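Local coordinates for glycinin A3B4 subunit (Glycine max, PDB 2D5F), which probably serves as a seed storage protein of soybean, an 11S globulin of two cupin domains that assembles into hexamers, at residues G378-H383 and A450-I455; D457-I462 and R479-Q484. All blocks are in the same frame, centred on the assembly; numbering follows the deposited sequence.

Contact 1: residues G378-H383 and A450-I455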
loop_
_atom_site.group_PDB
_atom_site.type_symbol
_atom_site.label_atom_id
_atom_site.label_comp_id
_atom_site.label_asym_id
_atom_site.label_seq_id
_atom_site.Cartn_x
_atom_site.Cartn_y
_atom_site.Cartn_z
ATOM N N GLY B 378 -22.767 -24.578 26.227
ATOM C CA GLY B 378 -22.702 -23.500 25.255
ATOM C C GLY B 378 -22.222 -24.014 23.914
ATOM O O GLY B 378 -21.277 -24.802 23.841
ATOM N N ILE B 379 -22.864 -23.563 22.845
ATOM C CA ILE B 379 -22.500 -24.013 21.509
ATOM C C ILE B 379 -21.959 -22.939 20.570
ATOM O O ILE B 379 -22.474 -21.821 20.513
ATOM C CB ILE B 379 -23.709 -24.660 20.800
ATOM C CG1 ILE B 379 -24.120 -25.948 21.517
ATOM C CG2 ILE B 379 -23.369 -24.939 19.339
ATOM C CD1 ILE B 379 -25.357 -26.600 20.929
ATOM N N TYR B 380 -20.903 -23.296 19.845
ATOM C CA TYR B 380 -20.318 -22.420 18.835
ATOM C C TYR B 380 -20.780 -23.154 17.569
ATOM O O TYR B 380 -20.137 -24.108 17.123
ATOM C CB TYR B 380 -18.789 -22.422 18.925
ATOM C CG TYR B 380 -18.103 -21.379 18.062
ATOM C CD1 TYR B 380 -18.749 -20.811 16.959
ATOM C CD2 TYR B 380 -16.786 -20.994 18.321
ATOM C CE1 TYR B 380 -18.097 -19.887 16.137
ATOM C CE2 TYR B 380 -16.130 -20.086 17.512
ATOM C CZ TYR B 380 -16.788 -19.534 16.419
ATOM O OH TYR B 380 -16.127 -18.632 15.613
ATOM N N SER B 381 -21.914 -22.723 17.024
ATOM C CA SER B 381 -22.508 -23.364 15.851
ATOM C C SER B 381 -21.567 -23.585 14.669
ATOM O O SER B 381 -20.543 -22.914 14.541
ATOM C CB SER B 381 -23.747 -22.580 15.403
ATOM O OG SER B 381 -23.456 -21.212 15.212
ATOM N N PRO B 382 -21.906 -24.546 13.789
ATOM C CA PRO B 382 -21.099 -24.869 12.610
ATOM C C PRO B 382 -20.598 -23.637 11.862
ATOM O O PRO B 382 -21.379 -22.804 11.400
ATOM C CB PRO B 382 -22.047 -25.727 11.775
ATOM C CG PRO B 382 -22.793 -26.479 12.832
ATOM C CD PRO B 382 -23.111 -25.394 13.838
ATOM N N HIS B 383 -19.276 -23.538 11.755
ATOM C CA HIS B 383 -18.623 -22.430 11.077
ATOM C C HIS B 383 -17.351 -22.955 10.424
ATOM O O HIS B 383 -16.922 -24.075 10.705
ATOM C CB HIS B 383 -18.261 -21.332 12.089
ATOM C CG HIS B 383 -17.370 -21.799 13.202
ATOM N ND1 HIS B 383 -17.826 -22.567 14.253
ATOM C CD2 HIS B 383 -16.048 -21.599 13.433
ATOM C CE1 HIS B 383 -16.828 -22.816 15.083
ATOM N NE2 HIS B 383 -15.737 -22.241 14.608
ATOM N N ALA B 450 -7.562 -13.639 9.477
ATOM C CA ALA B 450 -8.380 -14.802 9.173
ATOM C C ALA B 450 -9.859 -14.469 9.344
ATOM O O ALA B 450 -10.252 -13.827 10.314
ATOM C CB ALA B 450 -7.986 -15.958 10.081
ATOM N N VAL B 451 -10.679 -14.892 8.392
ATOM C CA VAL B 451 -12.103 -14.615 8.472
ATOM C C VAL B 451 -12.881 -15.913 8.463
ATOM O O VAL B 451 -12.553 -16.838 7.729
ATOM C CB VAL B 451 -12.584 -13.725 7.292
ATOM C CG1 VAL B 451 -11.808 -12.425 7.275
ATOM C CG2 VAL B 451 -12.401 -14.444 5.980
ATOM N N SER B 452 -13.908 -15.979 9.294
ATOM C CA SER B 452 -14.731 -17.170 9.362
ATOM C C SER B 452 -16.175 -16.831 9.031
ATOM O O SER B 452 -16.565 -15.666 8.946
ATOM C CB SER B 452 -14.664 -17.780 10.764
ATOM O OG SER B 452 -15.326 -16.940 11.692
ATOM N N SER B 453 -16.971 -17.865 8.839
ATOM C CA SER B 453 -18.376 -17.684 8.540
ATOM C C SER B 453 -19.127 -18.769 9.293
ATOM O O SER B 453 -18.638 -19.891 9.402
ATOM C CB SER B 453 -18.616 -17.824 7.035
ATOM O OG SER B 453 -20.000 -17.749 6.735
ATOM N N TYR B 454 -20.287 -18.435 9.853
ATOM C CA TYR B 454 -21.076 -19.447 10.544
ATOM C C TYR B 454 -22.344 -19.693 9.717
ATOM O O TYR B 454 -22.917 -18.766 9.140
ATOM C CB TYR B 454 -21.372 -19.040 11.995
ATOM C CG TYR B 454 -22.124 -17.745 12.224
ATOM C CD1 TYR B 454 -23.428 -17.758 12.733
ATOM C CD2 TYR B 454 -21.512 -16.509 12.017
ATOM C CE1 TYR B 454 -24.099 -16.578 13.038
ATOM C CE2 TYR B 454 -22.175 -15.317 12.317
ATOM C CZ TYR B 454 -23.467 -15.359 12.829
ATOM O OH TYR B 454 -24.124 -14.186 13.136
ATOM N N ILE B 455 -22.755 -20.952 9.626
ATOM C CA ILE B 455 -23.896 -21.301 8.798
ATOM C C ILE B 455 -25.215 -20.594 9.108
ATOM O O ILE B 455 -25.983 -20.314 8.192
ATOM C CB ILE B 455 -24.066 -22.834 8.754
ATOM C CG1 ILE B 455 -22.811 -23.432 8.100
ATOM C CG2 ILE B 455 -25.323 -23.221 7.959
ATOM C CD1 ILE B 455 -22.763 -24.944 8.002
HETATM O O HOH W 1 -17.673 -17.965 13.134
#
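His383 and Tyr454 both carry CG between the backbone N and the carbonyl carbon (chi1 58° and 59°), and the two residues meet as a non-hydrogen-bonded antiparallel pair, with His383 CB 3.9 Å from Tyr454 CB. Beyond CB the side chains part. The imidazole turns back over its own strand, where ND1 donates to Ser381 O at 2.8 Å with the carbonyl close to the ring plane. One imidazole face lies on the ring of Tyr380, His383 CE1 sitting 3.2 Å above that ring's plane and over its centre, so the bond and the face-on contact together restrict the imidazole's rotation; its side chain also lies about 3 Å from a bound magnesium ion. The pairing joins strand 452-454 to strand 379-385 in one sheet of the C-terminal cupin domain, at the corner where the chain turns at Pro382. A proline suits that corner, since its closed ring restricts phi and its carbonyl still accepts: Ile455 N donates to Pro382 O at 2.9 Å and nearly straight (169°). The same oxygen receives a longer CH contact from Tyr454 CA, and Ile455 CD1 packs on Pro382 CB. A water bridges Tyr380 OH and Ser452 OG, donating to the serine at 2.9 Å. Leu205 and Ser216 of the second subunit pack on Ile455 and Pro382 respectively.

Contact 2: residues D457-I462 and R479-Q484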
loop_
_atom_site.group_PDB
_atom_site.type_symbol
_atom_site.label_atom_id
_atom_site.label_comp_id
_atom_site.label_asym_id
_atom_site.label_seq_id
_atom_site.Cartn_x
_atom_site.Cartn_y
_atom_site.Cartn_z
ATOM N N ASP B 457 -25.659 -17.543 9.872
ATOM C CA ASP B 457 -25.558 -16.288 9.142
ATOM C C ASP B 457 -25.682 -16.514 7.637
ATOM O O ASP B 457 -26.171 -15.650 6.906
ATOM C CB ASP B 457 -24.227 -15.609 9.473
ATOM C CG ASP B 457 -24.039 -14.296 8.737
ATOM O OD1 ASP B 457 -24.808 -13.344 8.990
ATOM O OD2 ASP B 457 -23.119 -14.221 7.899
ATOM N N VAL B 458 -25.235 -17.676 7.173
ATOM C CA VAL B 458 -25.313 -18.005 5.754
ATOM C C VAL B 458 -26.776 -18.147 5.341
ATOM O O VAL B 458 -27.179 -17.658 4.286
ATOM C CB VAL B 458 -24.562 -19.322 5.432
ATOM C CG1 VAL B 458 -24.775 -19.697 3.977
ATOM C CG2 VAL B 458 -23.072 -19.153 5.711
ATOM N N PHE B 459 -27.572 -18.815 6.174
ATOM C CA PHE B 459 -28.994 -18.985 5.872
ATOM C C PHE B 459 -29.650 -17.614 5.688
ATOM O O PHE B 459 -30.471 -17.422 4.792
ATOM C CB PHE B 459 -29.710 -19.730 7.009
ATOM C CG PHE B 459 -29.335 -21.183 7.129
ATOM C CD1 PHE B 459 -29.372 -21.818 8.369
ATOM C CD2 PHE B 459 -28.954 -21.919 6.014
ATOM C CE1 PHE B 459 -29.031 -23.165 8.496
ATOM C CE2 PHE B 459 -28.611 -23.271 6.129
ATOM C CZ PHE B 459 -28.650 -23.892 7.372
ATOM N N ARG B 460 -29.272 -16.661 6.533
ATOM C CA ARG B 460 -29.845 -15.322 6.462
ATOM C C ARG B 460 -29.515 -14.590 5.166
ATOM O O ARG B 460 -30.294 -13.752 4.705
ATOM C CB ARG B 460 -29.385 -14.481 7.658
ATOM C CG ARG B 460 -29.809 -15.039 9.012
ATOM C CD ARG B 460 -29.794 -13.968 10.086
ATOM N NE ARG B 460 -28.448 -13.512 10.418
ATOM C CZ ARG B 460 -27.634 -14.131 11.270
ATOM N NH1 ARG B 460 -28.021 -15.245 11.886
ATOM N NH2 ARG B 460 -26.434 -13.627 11.518
ATOM N N ALA B 461 -28.372 -14.919 4.572
ATOM C CA ALA B 461 -27.934 -14.268 3.342
ATOM C C ALA B 461 -28.537 -14.853 2.068
ATOM O O ALA B 461 -28.550 -14.198 1.025
ATOM C CB ALA B 461 -26.402 -14.312 3.260
ATOM N N ILE B 462 -29.043 -16.078 2.158
ATOM C CA ILE B 462 -29.616 -16.776 1.010
ATOM C C ILE B 462 -31.128 -16.583 0.899
ATOM O O ILE B 462 -31.845 -16.637 1.899
ATOM C CB ILE B 462 -29.291 -18.276 1.103
ATOM C CG1 ILE B 462 -27.772 -18.459 1.116
ATOM C CG2 ILE B 462 -29.930 -19.037 -0.055
ATOM C CD1 ILE B 462 -27.310 -19.874 1.401
ATOM N N ARG B 479 -38.462 -19.742 7.182
ATOM C CA ARG B 479 -38.633 -18.517 7.946
ATOM C C ARG B 479 -38.116 -18.655 9.373
ATOM O O ARG B 479 -37.469 -17.749 9.897
ATOM C CB ARG B 479 -40.113 -18.127 7.960
ATOM C CG ARG B 479 -40.521 -17.220 9.102
ATOM C CD ARG B 479 -41.870 -16.605 8.814
ATOM N NE ARG B 479 -41.757 -15.625 7.743
ATOM C CZ ARG B 479 -41.291 -14.394 7.916
ATOM N NH1 ARG B 479 -40.904 -13.993 9.122
ATOM N NH2 ARG B 479 -41.192 -13.571 6.883
ATOM N N GLN B 480 -38.401 -19.792 9.998
ATOM C CA GLN B 480 -37.966 -20.030 11.368
ATOM C C GLN B 480 -36.442 -20.158 11.440
ATOM O O GLN B 480 -35.829 -19.784 12.438
ATOM C CB GLN B 480 -38.645 -21.293 11.920
ATOM C CG GLN B 480 -37.754 -22.522 11.981
ATOM C CD GLN B 480 -37.339 -22.853 13.399
ATOM O OE1 GLN B 480 -36.982 -21.967 14.174
ATOM N NE2 GLN B 480 -37.382 -24.133 13.744
ATOM N N LEU B 481 -35.836 -20.687 10.380
ATOM C CA LEU B 481 -34.385 -20.844 10.328
ATOM C C LEU B 481 -33.692 -19.498 10.182
ATOM O O LEU B 481 -32.692 -19.230 10.848
ATOM C CB LEU B 481 -33.972 -21.723 9.148
ATOM C CG LEU B 481 -33.617 -23.190 9.387
ATOM C CD1 LEU B 481 -32.988 -23.741 8.112
ATOM C CD2 LEU B 481 -32.642 -23.326 10.558
ATOM N N LYS B 482 -34.235 -18.654 9.311
ATOM C CA LYS B 482 -33.660 -17.341 9.050
ATOM C C LYS B 482 -33.953 -16.270 10.084
ATOM O O LYS B 482 -33.146 -15.357 10.269
ATOM C CB LYS B 482 -34.121 -16.820 7.683
ATOM C CG LYS B 482 -33.749 -17.709 6.515
ATOM C CD LYS B 482 -34.113 -17.067 5.187
ATOM C CE LYS B 482 -33.292 -15.812 4.925
ATOM N NZ LYS B 482 -33.513 -15.299 3.547
ATOM N N TYR B 483 -35.085 -16.368 10.773
ATOM C CA TYR B 483 -35.433 -15.322 11.728
ATOM C C TYR B 483 -35.617 -15.676 13.200
ATOM O O TYR B 483 -35.539 -14.798 14.056
ATOM C CB TYR B 483 -36.682 -14.603 11.220
ATOM C CG TYR B 483 -36.555 -14.129 9.788
ATOM C CD1 TYR B 483 -35.616 -13.157 9.435
ATOM C CD2 TYR B 483 -37.368 -14.656 8.782
ATOM C CE1 TYR B 483 -35.490 -12.721 8.120
ATOM C CE2 TYR B 483 -37.247 -14.227 7.461
ATOM C CZ TYR B 483 -36.306 -13.258 7.140
ATOM O OH TYR B 483 -36.181 -12.828 5.839
ATOM N N GLN B 484 -35.854 -16.942 13.516
ATOM C CA GLN B 484 -36.057 -17.307 14.914
ATOM C C GLN B 484 -34.794 -17.735 15.653
ATOM O O GLN B 484 -33.882 -18.327 15.072
ATOM C CB GLN B 484 -37.126 -18.405 15.023
ATOM C CG GLN B 484 -38.505 -17.959 14.541
ATOM C CD GLN B 484 -39.599 -18.983 14.812
ATOM O OE1 GLN B 484 -40.760 -18.779 14.440
ATOM N NE2 GLN B 484 -39.236 -20.086 15.463
#
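Leu481 lays CD1 over one face of the Phe459 ring, 4.3 Å from the ring centroid and displaced toward the rim beside CD1 and CE1, a CH-pi contact over the face. A branched aliphatic group against a flat aromatic suits this buried side of the pair, where neither residue brings a polar side-chain atom. The helical segments 457-461 and 479-483 cross at -116°, their axes 8.7 Å apart at closest approach; both belong to the helical extension that follows the barrel strands of the C-terminal cupin domain.

Next to the apolar patch, Lys482 reaches across to the C-terminal end of the first helix. Its chain is extended through CD and bends at chi3 (66°), which swings CE to 3.3 Å from Phe459 O. From there NZ donates to Ile462 O at 2.7 Å, approaching from 30° out of the carbonyl plane. Lysine fits because its methylenes can pack against Phe459 O while the ammonium reaches the carbonyl of Ile462, the first residue past the helix. In return, Arg460 sets CG 3.6 Å from Lys482 O, and its guanidinium folds back over its own helix to form a salt bridge from NH2 to Asp457 OD1 at 3.0 Å; NH2 also hydrogen-bonds Tyr454 OH.

The ammonium is also shared with the second subunit, bonding Ser110 O and forming a salt bridge with Asp109 OD2 there. An alanine at Lys482 would probably leave Ile462 O and Asp109 of the second subunit without their cationic mate and open a gap beside Phe459 O. Two carbonyls and a carboxylate around one buried NZ would be expected to favour its charged form, tying this helix crossing to the subunit interface.

Contact 1 passes into contact 2 along the chain: strand 452-454 runs straight into helix 455-461, with Tyr454 at the N-cap position, and the two centres lie 14 Å apart. They also touch directly. Tyr454 OH is 2.9 Å from Arg460 NH2, a probable hydrogen bond, and Ser453 OG packs 3.5 Å from Val458 CG2. The phenol thus joins the guanidinium of contact 2 to the strand pair of contact 1. The magnesium ion lies beside His383 in contact 1. Both contacts touch the second subunit, whose Pro83 packs on Ser453 in contact 1 and on Asp457 in contact 2, so one residue of that subunit packs against both contacts.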